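Local coordinates for protein protocadherin gamma-B3 (PDB 5K8R) that mediates calcium-dependent cell adhesion through antiparallel homodimers formed through its first four cadherin repeats, and may help to establish specific neuronal connections, at the calcium ion site and the interface of chains A and B. Residues are numbered along the deposited sequence; one frame, centred on the assembly and turned at random. Chains: chain A/B, Protocadherin gamma-B3.

Contact 1: the calcium ion site. Residues chain A 223, 278-280, 309-313, 345-346, 349. With CA (calcium ion), chain C; CA (calcium ion), chain D.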
loop_
_atom_site.group_PDB
_atom_site.type_symbol
_atom_site.label_atom_id
_atom_site.label_comp_id
_atom_site.label_asym_id
_atom_site.label_seq_id
_atom_site.Cartn_x
_atom_site.Cartn_y
_atom_site.Cartn_z
ATOM N N GLU A 223 42.141 -13.169 11.365
ATOM C CA GLU A 223 41.992 -14.021 10.190
ATOM C C GLU A 223 41.593 -15.444 10.562
ATOM O O GLU A 223 40.973 -16.142 9.751
ATOM C CB GLU A 223 43.286 -14.030 9.377
ATOM C CG GLU A 223 44.522 -14.409 10.170
ATOM C CD GLU A 223 45.741 -14.581 9.287
ATOM O OE1 GLU A 223 45.569 -14.871 8.085
ATOM O OE2 GLU A 223 46.871 -14.420 9.792
ATOM N N ASP A 278 41.629 -14.842 5.313
ATOM C CA ASP A 278 43.068 -15.042 5.161
ATOM C C ASP A 278 43.724 -13.676 5.020
ATOM O O ASP A 278 43.563 -13.012 3.991
ATOM C CB ASP A 278 43.382 -15.932 3.959
ATOM C CG ASP A 278 44.840 -16.349 3.907
ATOM O OD1 ASP A 278 45.516 -16.288 4.955
ATOM O OD2 ASP A 278 45.307 -16.743 2.818
ATOM N N PHE A 279 44.457 -13.260 6.057
ATOM C CA PHE A 279 45.151 -11.977 6.013
ATOM C C PHE A 279 46.160 -11.926 4.875
ATOM O O PHE A 279 46.383 -10.859 4.290
ATOM C CB PHE A 279 45.842 -11.710 7.351
ATOM C CG PHE A 279 46.608 -10.417 7.398
ATOM C CD1 PHE A 279 45.973 -9.233 7.731
ATOM C CD2 PHE A 279 47.965 -10.388 7.119
ATOM C CE1 PHE A 279 46.675 -8.042 7.779
ATOM C CE2 PHE A 279 48.672 -9.200 7.164
ATOM C CZ PHE A 279 48.025 -8.026 7.495
ATOM N N GLU A 280 46.775 -13.063 4.542
ATOM C CA GLU A 280 47.753 -13.097 3.462
ATOM C C GLU A 280 47.125 -12.845 2.099
ATOM O O GLU A 280 47.834 -12.449 1.169
ATOM C CB GLU A 280 48.489 -14.439 3.454
ATOM C CG GLU A 280 49.663 -14.516 4.420
ATOM C CD GLU A 280 49.242 -14.391 5.870
ATOM O OE1 GLU A 280 48.232 -15.017 6.254
ATOM O OE2 GLU A 280 49.919 -13.660 6.623
ATOM N N ASP A 309 46.558 -9.620 11.368
ATOM C CA ASP A 309 47.468 -10.709 11.047
ATOM C C ASP A 309 47.622 -11.667 12.223
ATOM O O ASP A 309 47.718 -11.248 13.380
ATOM C CB ASP A 309 48.834 -10.153 10.645
ATOM C CG ASP A 309 49.819 -11.242 10.260
ATOM O OD1 ASP A 309 49.389 -12.261 9.680
ATOM O OD2 ASP A 309 51.024 -11.073 10.537
ATOM N N GLU A 310 47.642 -12.961 11.914
ATOM C CA GLU A 310 47.910 -14.013 12.881
ATOM C C GLU A 310 49.098 -14.838 12.406
ATOM O O GLU A 310 49.346 -14.964 11.203
ATOM C CB GLU A 310 46.688 -14.920 13.080
ATOM C CG GLU A 310 45.590 -14.307 13.935
ATOM C CD GLU A 310 45.908 -14.363 15.416
ATOM O OE1 GLU A 310 46.256 -15.457 15.909
ATOM O OE2 GLU A 310 45.817 -13.315 16.085
ATOM N N ASN A 311 49.835 -15.401 13.362
ATOM C CA ASN A 311 51.038 -16.174 13.053
ATOM C C ASN A 311 50.649 -17.620 12.739
ATOM O O ASN A 311 50.862 -18.549 13.520
ATOM C CB ASN A 311 52.032 -16.092 14.205
ATOM C CG ASN A 311 53.395 -16.645 13.839
ATOM O OD1 ASN A 311 53.762 -16.693 12.665
ATOM N ND2 ASN A 311 54.154 -17.061 14.845
ATOM N N ASP A 312 50.069 -17.797 11.551
ATOM C CA ASP A 312 49.607 -19.102 11.093
ATOM C C ASP A 312 50.401 -19.615 9.895
ATOM O O ASP A 312 49.913 -20.474 9.155
ATOM C CB ASP A 312 48.115 -19.050 10.757
ATOM C CG ASP A 312 47.811 -18.155 9.570
ATOM O OD1 ASP A 312 48.566 -17.187 9.337
ATOM O OD2 ASP A 312 46.811 -18.422 8.872
ATOM N N ASN A 313 51.616 -19.107 9.691
ATOM C CA ASN A 313 52.491 -19.562 8.616
ATOM C C ASN A 313 53.884 -19.780 9.183
ATOM O O ASN A 313 54.492 -18.846 9.715
ATOM C CB ASN A 313 52.528 -18.556 7.462
ATOM C CG ASN A 313 51.271 -18.592 6.615
ATOM O OD1 ASN A 313 51.202 -19.313 5.620
ATOM N ND2 ASN A 313 50.269 -17.812 7.007
ATOM N N ASP A 345 53.831 -14.345 6.802
ATOM C CA ASP A 345 53.161 -13.452 7.734
ATOM C C ASP A 345 53.825 -12.074 7.725
ATOM O O ASP A 345 54.836 -11.842 7.058
ATOM C CB ASP A 345 53.157 -14.060 9.134
ATOM C CG ASP A 345 52.398 -15.371 9.195
ATOM O OD1 ASP A 345 51.429 -15.531 8.424
ATOM O OD2 ASP A 345 52.770 -16.240 10.011
ATOM N N SER A 346 53.241 -11.144 8.476
ATOM C CA SER A 346 53.709 -9.768 8.530
ATOM C C SER A 346 54.191 -9.431 9.935
ATOM O O SER A 346 53.910 -10.145 10.902
ATOM C CB SER A 346 52.603 -8.792 8.107
ATOM O OG SER A 346 52.087 -9.131 6.831
ATOM N N ASN A 349 55.671 -11.555 13.227
ATOM C CA ASN A 349 55.288 -12.888 12.779
ATOM C C ASN A 349 56.051 -13.303 11.530
ATOM O O ASN A 349 56.145 -14.502 11.243
ATOM C CB ASN A 349 53.782 -12.945 12.510
ATOM C CG ASN A 349 52.955 -12.501 13.702
ATOM O OD1 ASN A 349 53.316 -12.748 14.852
ATOM N ND2 ASN A 349 51.836 -11.838 13.430
HETATM CA CA CA C . 49.116 -14.569 8.804
HETATM CA CA CA D . 46.770 -16.771 7.074
HETATM O O HOH W 1 44.635 -18.001 6.527
#
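Seven oxygens surround the calcium ion of chain C in this cadherin inter-repeat site, among them the carbonyl O of A:Glu310 at 2.4 Å. A:Asp278, A:Phe279 and A:Glu280 take the place of the DRE motif; A:Asp309 to A:Asn313 form the DxNDN motif. A:Glu280 grips this ion with both carboxylate oxygens, and its OE1 also reaches the calcium ion of chain D at 2.4 Å. A:Glu223 puts OE2 on the first ion and OE1 on the second. Its CG sits in the crowded position between backbone N and carbonyl carbon (chi1 54°). A:Asp312 bridges too, though OD1 makes a longer, looser contact with the second ion. A:Asp278 OD1 and a water also bind that ion, whose five ligands lie between square pyramidal and trigonal bipyramidal. A:Asp309 and A:Asp345 each give OD1 to the first ion.

In the second shell, A:Glu310 N meets the anti lone pair of A:Glu223 OE2 at 2.7 Å. A:Phe279 N meets A:Glu223 OE1 from above the carboxylate plane at 2.8 Å. A:Asp309 OD2 is met from above its plane by A:Ser346 N and, almost straight (174°), by A:Asn349 ND2. A:Asn313 ND2 donates to the syn lone pair of A:Asp345 OD1. The ions tie repeat 3 to repeat 4 and probably stiffen their junction.

Contact 2: the interface of chains A and B. Residues chain A 320-322, 335-338, 373; chain B 37, 79-80, 84-86.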
loop_
_atom_site.group_PDB
_atom_site.type_symbol
_atom_site.label_atom_id
_atom_site.label_comp_id
_atom_site.label_asym_id
_atom_site.label_seq_id
_atom_site.Cartn_x
_atom_site.Cartn_y
_atom_site.Cartn_z
ATOM N N ALA A 320 70.758 -24.358 -1.168
ATOM C CA ALA A 320 71.504 -24.592 -2.395
ATOM C C ALA A 320 72.921 -25.014 -2.033
ATOM O O ALA A 320 73.394 -24.767 -0.922
ATOM C CB ALA A 320 71.525 -23.349 -3.296
ATOM N N SER A 321 73.594 -25.661 -2.979
ATOM C CA SER A 321 74.958 -26.132 -2.762
ATOM C C SER A 321 75.544 -26.562 -4.099
ATOM O O SER A 321 74.843 -26.641 -5.112
ATOM C CB SER A 321 75.005 -27.285 -1.754
ATOM O OG SER A 321 74.192 -28.366 -2.175
ATOM N N GLU A 322 76.848 -26.841 -4.087
ATOM C CA GLU A 322 77.549 -27.346 -5.269
ATOM C C GLU A 322 77.401 -28.867 -5.327
ATOM O O GLU A 322 78.328 -29.631 -5.052
ATOM C CB GLU A 322 79.014 -26.932 -5.245
ATOM C CG GLU A 322 79.250 -25.435 -5.216
ATOM C CD GLU A 322 80.701 -25.074 -5.470
ATOM O OE1 GLU A 322 81.509 -25.995 -5.718
ATOM O OE2 GLU A 322 81.033 -23.871 -5.422
ATOM N N ALA A 335 82.279 -20.762 0.884
ATOM C CA ALA A 335 80.841 -20.960 0.775
ATOM C C ALA A 335 80.538 -22.414 0.442
ATOM O O ALA A 335 81.111 -22.985 -0.490
ATOM C CB ALA A 335 80.257 -20.035 -0.292
ATOM N N VAL A 336 79.631 -23.013 1.209
ATOM C CA VAL A 336 79.348 -24.440 1.105
ATOM C C VAL A 336 77.869 -24.651 0.810
ATOM O O VAL A 336 77.495 -25.570 0.070
ATOM C CB VAL A 336 79.786 -25.169 2.390
ATOM C CG1 VAL A 336 79.390 -26.633 2.353
ATOM C CG2 VAL A 336 81.285 -25.025 2.583
ATOM N N ALA A 337 77.018 -23.796 1.371
ATOM C CA ALA A 337 75.586 -23.882 1.129
ATOM C C ALA A 337 74.979 -22.490 1.205
ATOM O O ALA A 337 75.505 -21.601 1.881
ATOM C CB ALA A 337 74.899 -24.819 2.129
ATOM N N LEU A 338 73.866 -22.311 0.499
ATOM C CA LEU A 338 73.118 -21.064 0.489
ATOM C C LEU A 338 71.770 -21.288 1.158
ATOM O O LEU A 338 71.082 -22.274 0.865
ATOM C CB LEU A 338 72.925 -20.551 -0.940
ATOM C CG LEU A 338 74.194 -20.267 -1.746
ATOM C CD1 LEU A 338 73.847 -19.737 -3.130
ATOM C CD2 LEU A 338 75.093 -19.291 -1.006
ATOM N N ARG A 373 74.773 -17.818 4.435
ATOM C CA ARG A 373 75.762 -18.679 3.797
ATOM C C ARG A 373 76.339 -19.625 4.836
ATOM O O ARG A 373 76.862 -19.179 5.863
ATOM C CB ARG A 373 76.881 -17.861 3.142
ATOM C CG ARG A 373 76.536 -17.321 1.764
ATOM C CD ARG A 373 77.732 -16.647 1.099
ATOM N NE ARG A 373 78.147 -15.432 1.796
ATOM C CZ ARG A 373 79.188 -15.358 2.620
ATOM N NH1 ARG A 373 79.930 -16.432 2.852
ATOM N NH2 ARG A 373 79.490 -14.210 3.209
ATOM N N ARG B 37 71.202 -20.924 -11.870
ATOM C CA ARG B 37 69.870 -21.517 -11.895
ATOM C C ARG B 37 68.911 -20.666 -11.079
ATOM O O ARG B 37 69.313 -19.926 -10.181
ATOM C CB ARG B 37 69.883 -22.964 -11.381
ATOM C CG ARG B 37 70.489 -23.138 -10.005
ATOM C CD ARG B 37 70.658 -24.608 -9.666
ATOM N NE ARG B 37 71.281 -24.801 -8.360
ATOM C CZ ARG B 37 72.594 -24.790 -8.151
ATOM N NH1 ARG B 37 73.426 -24.589 -9.164
ATOM N NH2 ARG B 37 73.075 -24.975 -6.929
ATOM N N VAL B 79 70.816 -18.552 -8.176
ATOM C CA VAL B 79 72.012 -19.005 -7.480
ATOM C C VAL B 79 73.118 -19.500 -8.406
ATOM O O VAL B 79 72.872 -20.236 -9.361
ATOM C CB VAL B 79 71.682 -20.119 -6.466
ATOM C CG1 VAL B 79 71.135 -21.343 -7.183
ATOM C CG2 VAL B 79 72.916 -20.476 -5.652
ATOM N N ALA B 80 74.339 -19.080 -8.098
ATOM C CA ALA B 80 75.523 -19.459 -8.847
ATOM C C ALA B 80 76.457 -20.217 -7.917
ATOM O O ALA B 80 76.405 -20.061 -6.695
ATOM C CB ALA B 80 76.243 -18.238 -9.431
ATOM N N LEU B 84 79.674 -20.089 -4.505
ATOM C CA LEU B 84 78.234 -20.023 -4.291
ATOM C C LEU B 84 77.814 -18.604 -3.931
ATOM O O LEU B 84 78.437 -17.959 -3.082
ATOM C CB LEU B 84 77.815 -20.992 -3.188
ATOM C CG LEU B 84 77.612 -22.454 -3.587
ATOM C CD1 LEU B 84 77.416 -23.313 -2.353
ATOM C CD2 LEU B 84 76.420 -22.585 -4.521
ATOM N N ASN B 85 76.752 -18.122 -4.574
ATOM C CA ASN B 85 76.262 -16.772 -4.341
ATOM C C ASN B 85 74.804 -16.677 -4.773
ATOM O O ASN B 85 74.396 -17.305 -5.756
ATOM C CB ASN B 85 77.100 -15.731 -5.095
ATOM C CG ASN B 85 78.260 -15.206 -4.270
ATOM O OD1 ASN B 85 78.148 -15.039 -3.056
ATOM N ND2 ASN B 85 79.383 -14.943 -4.929
ATOM N N PHE B 86 74.057 -15.830 -4.070
ATOM C CA PHE B 86 72.660 -15.562 -4.378
ATOM C C PHE B 86 72.585 -14.237 -5.143
ATOM O O PHE B 86 73.351 -13.311 -4.873
ATOM C CB PHE B 86 71.829 -15.485 -3.098
ATOM C CG PHE B 86 71.213 -16.794 -2.695
ATOM C CD1 PHE B 86 70.916 -17.756 -3.645
ATOM C CD2 PHE B 86 70.932 -17.062 -1.366
ATOM C CE1 PHE B 86 70.349 -18.962 -3.278
ATOM C CE2 PHE B 86 70.366 -18.266 -0.991
ATOM C CZ PHE B 86 70.074 -19.218 -1.948
HETATM O O HOH W 2 72.041 -26.771 -5.030
HETATM O O HOH W 3 80.864 -22.444 -2.835
#
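A:Leu338, on strand 335-342, and B:Leu84 form the apolar centre of this patch between repeat 4 of chain A and repeat 1 of chain B. The side chains of A:Leu338 and B:Phe86 reach toward each other tip to tip. The CB of A:Leu338 lies over one face of the B:Phe86 ring, offset toward the rim and 3.7 Å from the centroid, a CH-pi contact. CD1 of A:Leu338 lies over the same face, 3.6 Å from B:Phe86 CE1. An alanine in place of B:Phe86 removes this face and would probably leave A:Leu338 CB and CD1 less firmly held.

B:Leu84 crosses A:Leu338 obliquely, with its CB 3.9 Å from A:Leu338 CD2. The same CB meets the methyl CB of A:Ala335. B:Leu84 CG lies against the extended chain of A:Glu322, 3.8 Å from its CG, and the two side chains slide past each other in opposite directions. CD1 of B:Leu84 packs over the backbone of A:Val336 and A:Ala337. A:Ala320 CB touches B:Val79 CG2.

At the rim, water 3 links the backbone N of B:Leu84 to A:Glu322 OE2, a carboxylate oxygen, and to A:Ala335 O. B:Arg37 extends from CG to NE, and B:Val79 CG1 lies over the rim of one guanidinium face. Water 2 bridges B:Arg37 NH2 to the backbone N and O of A:Ser321, lying 2.8 Å from A:Ser321 N.

Contact 3: the calcium ion site. Residues chain A 9-10, 59, 61-64, 95-99, 131-132, 135. With CA (calcium ion), chain E; CA (calcium ion), chain F.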
loop_
_atom_site.group_PDB
_atom_site.type_symbol
_atom_site.label_atom_id
_atom_site.label_comp_id
_atom_site.label_asym_id
_atom_site.label_seq_id
_atom_site.Cartn_x
_atom_site.Cartn_y
_atom_site.Cartn_z
ATOM N N GLU A 9 -49.934 21.294 15.754
ATOM C CA GLU A 9 -49.974 19.906 16.179
ATOM C C GLU A 9 -49.766 19.800 17.689
ATOM O O GLU A 9 -49.399 20.765 18.366
ATOM C CB GLU A 9 -48.912 19.089 15.444
ATOM C CG GLU A 9 -47.507 19.656 15.579
ATOM C CD GLU A 9 -46.432 18.691 15.118
ATOM O OE1 GLU A 9 -46.647 17.463 15.206
ATOM O OE2 GLU A 9 -45.367 19.162 14.667
ATOM N N GLU A 10 -50.017 18.599 18.213
ATOM C CA GLU A 10 -49.739 18.251 19.608
ATOM C C GLU A 10 -50.535 19.106 20.593
ATOM O O GLU A 10 -50.071 19.387 21.700
ATOM C CB GLU A 10 -48.241 18.348 19.915
ATOM C CG GLU A 10 -47.351 17.550 18.972
ATOM C CD GLU A 10 -47.416 16.052 19.217
ATOM O OE1 GLU A 10 -48.047 15.631 20.210
ATOM O OE2 GLU A 10 -46.829 15.296 18.415
ATOM N N ARG A 59 -54.401 12.728 20.201
ATOM C CA ARG A 59 -53.123 13.339 19.866
ATOM C C ARG A 59 -52.961 13.447 18.355
ATOM O O ARG A 59 -53.127 12.462 17.628
ATOM C CB ARG A 59 -51.971 12.532 20.465
ATOM C CG ARG A 59 -50.595 13.045 20.072
ATOM C CD ARG A 59 -49.499 12.366 20.874
ATOM N NE ARG A 59 -48.175 12.867 20.516
ATOM C CZ ARG A 59 -47.341 12.251 19.684
ATOM N NH1 ARG A 59 -47.689 11.101 19.122
ATOM N NH2 ARG A 59 -46.156 12.782 19.416
ATOM N N ASP A 61 -50.177 14.086 15.929
ATOM C CA ASP A 61 -48.743 14.181 15.677
ATOM C C ASP A 61 -48.522 14.332 14.177
ATOM O O ASP A 61 -48.774 13.398 13.409
ATOM C CB ASP A 61 -48.020 12.951 16.222
ATOM C CG ASP A 61 -46.543 12.937 15.871
ATOM O OD1 ASP A 61 -45.951 14.026 15.721
ATOM O OD2 ASP A 61 -45.975 11.832 15.746
ATOM N N ARG A 62 -48.048 15.508 13.759
ATOM C CA ARG A 62 -47.857 15.764 12.335
ATOM C C ARG A 62 -46.782 14.864 11.737
ATOM O O ARG A 62 -46.859 14.508 10.556
ATOM C CB ARG A 62 -47.501 17.232 12.106
ATOM C CG ARG A 62 -47.549 17.659 10.649
ATOM C CD ARG A 62 -46.486 18.696 10.342
ATOM N NE ARG A 62 -45.148 18.178 10.608
ATOM C CZ ARG A 62 -44.458 17.422 9.761
ATOM N NH1 ARG A 62 -44.980 17.091 8.587
ATOM N NH2 ARG A 62 -43.246 16.993 10.086
ATOM N N GLU A 63 -45.777 14.487 12.531
ATOM C CA GLU A 63 -44.720 13.618 12.020
ATOM C C GLU A 63 -45.261 12.238 11.668
ATOM O O GLU A 63 -44.859 11.647 10.659
ATOM C CB GLU A 63 -43.586 13.506 13.040
ATOM C CG GLU A 63 -42.593 14.657 12.996
ATOM C CD GLU A 63 -43.186 15.967 13.474
ATOM O OE1 GLU A 63 -43.848 15.970 14.533
ATOM O OE2 GLU A 63 -42.995 16.991 12.785
ATOM N N GLU A 64 -46.172 11.710 12.483
ATOM C CA GLU A 64 -46.727 10.389 12.216
ATOM C C GLU A 64 -47.807 10.429 11.141
ATOM O O GLU A 64 -48.020 9.432 10.443
ATOM C CB GLU A 64 -47.286 9.787 13.506
ATOM C CG GLU A 64 -47.701 8.331 13.391
ATOM C CD GLU A 64 -48.222 7.771 14.699
ATOM O OE1 GLU A 64 -48.343 8.545 15.671
ATOM O OE2 GLU A 64 -48.508 6.556 14.754
ATOM N N ASP A 95 -46.772 22.640 11.744
ATOM C CA ASP A 95 -45.637 21.942 12.329
ATOM C C ASP A 95 -45.009 22.774 13.439
ATOM O O ASP A 95 -44.834 23.988 13.301
ATOM C CB ASP A 95 -44.589 21.630 11.259
ATOM C CG ASP A 95 -43.389 20.884 11.814
ATOM O OD1 ASP A 95 -43.584 19.915 12.578
ATOM O OD2 ASP A 95 -42.246 21.269 11.489
ATOM N N ILE A 96 -44.672 22.109 14.544
ATOM C CA ILE A 96 -43.918 22.721 15.628
ATOM C C ILE A 96 -42.579 22.005 15.739
ATOM O O ILE A 96 -42.424 20.854 15.324
ATOM C CB ILE A 96 -44.676 22.679 16.972
ATOM C CG1 ILE A 96 -44.861 21.235 17.441
ATOM C CG2 ILE A 96 -46.021 23.380 16.847
ATOM C CD1 ILE A 96 -45.604 21.112 18.760
ATOM N N ASN A 97 -41.597 22.706 16.307
ATOM C CA ASN A 97 -40.247 22.162 16.452
ATOM C C ASN A 97 -40.167 21.376 17.758
ATOM O O ASN A 97 -39.589 21.812 18.756
ATOM C CB ASN A 97 -39.210 23.275 16.400
ATOM C CG ASN A 97 -37.793 22.745 16.327
ATOM O OD1 ASN A 97 -37.541 21.700 15.728
ATOM N ND2 ASN A 97 -36.862 23.457 16.947
ATOM N N ASP A 98 -40.768 20.188 17.745
ATOM C CA ASP A 98 -40.771 19.306 18.903
ATOM C C ASP A 98 -39.893 18.076 18.707
ATOM O O ASP A 98 -39.996 17.120 19.484
ATOM C CB ASP A 98 -42.203 18.889 19.242
ATOM C CG ASP A 98 -42.899 18.197 18.088
ATOM O OD1 ASP A 98 -42.475 18.399 16.932
ATOM O OD2 ASP A 98 -43.870 17.454 18.339
ATOM N N ASN A 99 -39.031 18.078 17.692
ATOM C CA ASN A 99 -38.129 16.971 17.426
ATOM C C ASN A 99 -36.720 17.517 17.214
ATOM O O ASN A 99 -36.531 18.445 16.408
ATOM C CB ASN A 99 -38.577 16.172 16.198
ATOM C CG ASN A 99 -39.800 15.324 16.469
ATOM O OD1 ASN A 99 -40.863 15.543 15.888
ATOM N ND2 ASN A 99 -39.655 14.342 17.353
ATOM N N ASP A 131 -39.070 16.863 11.516
ATOM C CA ASP A 131 -39.869 18.059 11.305
ATOM C C ASP A 131 -39.768 18.502 9.844
ATOM O O ASP A 131 -39.095 17.879 9.017
ATOM C CB ASP A 131 -39.418 19.172 12.249
ATOM C CG ASP A 131 -39.636 18.822 13.710
ATOM O OD1 ASP A 131 -40.596 18.084 14.010
ATOM O OD2 ASP A 131 -38.846 19.290 14.559
ATOM N N VAL A 132 -40.454 19.597 9.518
ATOM C CA VAL A 132 -40.461 20.150 8.171
ATOM C C VAL A 132 -40.255 21.658 8.255
ATOM O O VAL A 132 -40.315 22.260 9.326
ATOM C CB VAL A 132 -41.761 19.824 7.406
ATOM C CG1 VAL A 132 -41.828 18.339 7.082
ATOM C CG2 VAL A 132 -42.973 20.252 8.216
ATOM N N ASN A 135 -38.092 24.076 10.875
ATOM C CA ASN A 135 -37.892 23.231 12.044
ATOM C C ASN A 135 -36.958 22.062 11.762
ATOM O O ASN A 135 -36.445 21.453 12.707
ATOM C CB ASN A 135 -39.237 22.715 12.557
ATOM C CG ASN A 135 -40.184 23.835 12.941
ATOM O OD1 ASN A 135 -39.755 24.937 13.282
ATOM N ND2 ASN A 135 -41.481 23.556 12.887
HETATM CA CA CA E . -44.943 15.985 16.713
HETATM CA CA CA F . -42.938 18.647 14.527
#
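The backbone supplies one calcium ligand directly, the carbonyl O of A:Ile96, where the chain is extended (phi/psi -116/156°) before turning away by A:Asp98. This is the cadherin calcium site between repeats 1 and 2, built around the acidic DRE motif of A:Asp61, A:Arg62 and A:Glu63 and the DxNDN motif of A:Asp95 to A:Asn99.

A:Glu63 bends at chi2. Its OE1 binds the calcium ion of chain E at 2.4 Å and also reaches the calcium ion of chain F, which OE2 binds as well. A:Glu9 and A:Asp98 each span the pair, one oxygen to each ion. A:Asp61 OD1 and A:Glu10 OE2 add to the near square-pyramidal shell of the calcium ion of chain E. A:Asp95 OD1 and A:Asp131 OD1 join the seven-coordinate shell of the calcium ion of chain F.

The N-H of A:Ile96 points almost straight (174°) at the anti lone pair of A:Glu9 OE2. A:Arg62 N meets A:Glu9 OE1 from above the carboxylate plane at 2.8 Å. A:Arg62 NH2 forms a salt bridge with A:Glu63 OE2 at 2.7 Å, while A:Val132 CG2 sits over the centre of its guanidinium. A:Asp95 OD2 takes hydrogen bonds from A:Val132 N and A:Asn135 ND2, the second at 2.8 Å. A:Arg59 NE bonds the syn lone pair of A:Glu10 OE1 at 2.8 Å, and the arginine may offset some negative charge around the calcium ion of chain E.

Contacts 1 and 3 are similar calcium junctions along chain A, between repeats 3 and 4 and between repeats 1 and 2. Their C-alpha centres lie about 99 Å apart, and they share no residues. Contact 2 is about 30 Å from contact 1 and about 127 Å from contact 3, at the far end of the chain. It joins repeat 4 of chain A to repeat 1 of chain B, as the antiparallel dimer requires, and its twin lies at the other end. Contact 1 also uses repeat 4, so it probably helps to set the direction in which that repeat meets its partner. Contact 3 would similarly orient repeat 1 for the twin patch.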